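Long-range contact in 2-pyrone-4,6-dicarboxylic acid hydrolase, putative (Pseudomonas putida, PDB 2FFI), which probably hydrolyses the lactone ring of 2-pyrone-4,6-dicarboxylate, as a TIM-barrel member of the amidohydrolase family: residues W195-G200 against R230-S235. Numbering follows the deposited sequence.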
loop_
_atom_site.group_PDB
_atom_site.type_symbol
_atom_site.label_atom_id
_atom_site.label_comp_id
_atom_site.label_asym_id
_atom_site.label_seq_id
_atom_site.Cartn_x
_atom_site.Cartn_y
_atom_site.Cartn_z
ATOM N N TRP A 195 6.822 -0.054 8.308
ATOM C CA TRP A 195 5.412 0.306 8.309
ATOM C C TRP A 195 4.602 -0.875 7.840
ATOM O O TRP A 195 5.046 -1.683 7.019
ATOM C CB TRP A 195 5.151 1.470 7.357
ATOM C CG TRP A 195 5.431 2.796 7.940
ATOM C CD1 TRP A 195 4.535 3.648 8.513
ATOM C CD2 TRP A 195 6.706 3.417 8.053
ATOM N NE1 TRP A 195 5.176 4.771 8.986
ATOM C CE2 TRP A 195 6.510 4.651 8.719
ATOM C CE3 TRP A 195 7.998 3.048 7.670
ATOM C CZ2 TRP A 195 7.557 5.519 8.997
ATOM C CZ3 TRP A 195 9.043 3.909 7.949
ATOM C CH2 TRP A 195 8.818 5.132 8.609
ATOM N N VAL A 196 3.393 -0.965 8.364
ATOM C CA VAL A 196 2.507 -2.032 7.988
ATOM C C VAL A 196 1.135 -1.443 7.691
ATOM O O VAL A 196 0.587 -0.666 8.480
ATOM C CB VAL A 196 2.411 -3.070 9.109
ATOM C CG1 VAL A 196 2.123 -2.369 10.415
ATOM C CG2 VAL A 196 1.326 -4.087 8.780
ATOM N N LYS A 197 0.595 -1.806 6.533
ATOM C CA LYS A 197 -0.711 -1.326 6.110
ATOM C C LYS A 197 -1.830 -2.276 6.499
ATOM O O LYS A 197 -1.761 -3.483 6.256
ATOM C CB LYS A 197 -0.749 -1.102 4.592
ATOM C CG LYS A 197 -0.356 0.292 4.170
ATOM C CD LYS A 197 -0.804 0.637 2.751
ATOM C CE LYS A 197 0.301 0.411 1.730
ATOM N NZ LYS A 197 0.163 1.279 0.522
ATOM N N VAL A 198 -2.855 -1.714 7.130
ATOM C CA VAL A 198 -4.026 -2.472 7.535
ATOM C C VAL A 198 -5.091 -2.162 6.470
ATOM O O VAL A 198 -5.776 -1.145 6.512
ATOM C CB VAL A 198 -4.481 -2.059 8.964
ATOM C CG1 VAL A 198 -4.092 -0.627 9.254
ATOM C CG2 VAL A 198 -5.989 -2.244 9.110
ATOM N N SER A 199 -5.185 -3.050 5.491
ATOM C CA SER A 199 -6.105 -2.887 4.377
ATOM C C SER A 199 -6.457 -4.204 3.694
ATOM O O SER A 199 -5.756 -5.210 3.824
ATOM C CB SER A 199 -5.505 -1.924 3.333
ATOM O OG SER A 199 -4.253 -2.383 2.828
ATOM N N GLY A 200 -7.551 -4.173 2.947
ATOM C CA GLY A 200 -7.997 -5.352 2.233
ATOM C C GLY A 200 -8.063 -6.582 3.095
ATOM O O GLY A 200 -7.408 -7.576 2.800
ATOM N N ARG A 230 2.882 3.681 13.007
ATOM C CA ARG A 230 3.422 2.811 11.980
ATOM C C ARG A 230 2.360 2.005 11.266
ATOM O O ARG A 230 2.675 1.213 10.385
ATOM C CB ARG A 230 4.466 1.875 12.578
ATOM C CG ARG A 230 5.754 2.579 12.925
ATOM C CD ARG A 230 6.546 2.887 11.687
ATOM N NE ARG A 230 7.731 3.669 12.015
ATOM C CZ ARG A 230 7.697 4.938 12.397
ATOM N NH1 ARG A 230 8.820 5.574 12.679
ATOM N NH2 ARG A 230 6.540 5.575 12.486
ATOM N N LEU A 231 1.103 2.211 11.641
ATOM C CA LEU A 231 -0.002 1.515 11.005
ATOM C C LEU A 231 -0.927 2.512 10.306
ATOM O O LEU A 231 -1.307 3.527 10.887
ATOM C CB LEU A 231 -0.782 0.715 12.041
ATOM C CG LEU A 231 -0.115 -0.581 12.520
ATOM C CD1 LEU A 231 1.138 -0.247 13.263
ATOM C CD2 LEU A 231 -1.051 -1.372 13.438
HETATM N N MSE A 232 -1.280 2.231 9.055
HETATM C CA MSE A 232 -2.166 3.119 8.310
HETATM C C MSE A 232 -3.217 2.325 7.549
HETATM O O MSE A 232 -2.955 1.213 7.087
HETATM C CB MSE A 232 -1.376 3.970 7.323
HETATM C CG MSE A 232 -0.865 3.210 6.132
HETATM SE SE MSE A 232 0.722 4.039 5.424
HETATM C CE MSE A 232 1.980 2.761 6.090
ATOM N N TRP A 233 -4.403 2.905 7.411
ATOM C CA TRP A 233 -5.494 2.238 6.710
ATOM C C TRP A 233 -5.535 2.481 5.212
ATOM O O TRP A 233 -5.303 3.594 4.744
ATOM C CB TRP A 233 -6.843 2.669 7.290
ATOM C CG TRP A 233 -8.027 2.095 6.557
ATOM C CD1 TRP A 233 -8.653 0.906 6.806
ATOM C CD2 TRP A 233 -8.741 2.707 5.460
ATOM N NE1 TRP A 233 -9.715 0.745 5.934
ATOM C CE2 TRP A 233 -9.792 1.834 5.106
ATOM C CE3 TRP A 233 -8.592 3.909 4.745
ATOM C CZ2 TRP A 233 -10.692 2.122 4.079
ATOM C CZ3 TRP A 233 -9.492 4.196 3.709
ATOM C CH2 TRP A 233 -10.531 3.305 3.392
ATOM N N GLY A 234 -5.860 1.432 4.467
ATOM C CA GLY A 234 -5.980 1.552 3.024
ATOM C C GLY A 234 -7.330 1.040 2.544
ATOM O O GLY A 234 -7.915 0.177 3.176
ATOM N N SER A 235 -7.851 1.569 1.448
ATOM C CA SER A 235 -9.131 1.084 0.968
ATOM C C SER A 235 -8.874 -0.058 -0.017
ATOM O O SER A 235 -9.642 -1.024 -0.093
ATOM C CB SER A 235 -9.903 2.203 0.272
ATOM O OG SER A 235 -9.185 2.715 -0.842
#
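V196 and V198 pair with L231 and W233 as neighbouring parallel strands of the TIM barrel, joined through helix 208-225 in a beta-alpha-beta unit. The backbone bonds zigzag between them: V196 N bonds to R230 O (3.1 Å), V198 N reaches M232 O at 2.9 Å, and G234 N bonds to V198 O; the link from M232 N to V196 O is weak.

At the start of the strands the guanidinium of R230 lies flat on the W195 indole, planes 16° apart and centres 4.1 Å apart. A bend at chi2 (-75°) brings R230 CD over the five-membered ring of W195 in a CH-pi contact, while R230 CZ lies against W195 CZ2. A broad, electron-rich indole suits this cation-pi stack, and R230 NE is also bonded to G192 O. An alanine at W195 would probably leave the guanidinium without its aromatic platform, held by its hydrogen bonds alone, and open a gap beside the methyl of M232.

Apolar packing divides between the two faces. V196 and L231 lie side by side, V196 CG1 to L231 CG 3.6 Å, their branched side chains filling the layer beneath helix 208-225. On the barrel-interior face, the unbranched, flexible chain of M232, here carrying selenium as selenomethionine, bends at chi3 and sets M232 CE 3.6 Å from W195 CD1, while its CG meets the aliphatic CG of K197, whose NZ forms a salt bridge with E141. Farther along the same face, the small hydroxyl of S199 is hydrogen-bonded through OG to H167 ND1.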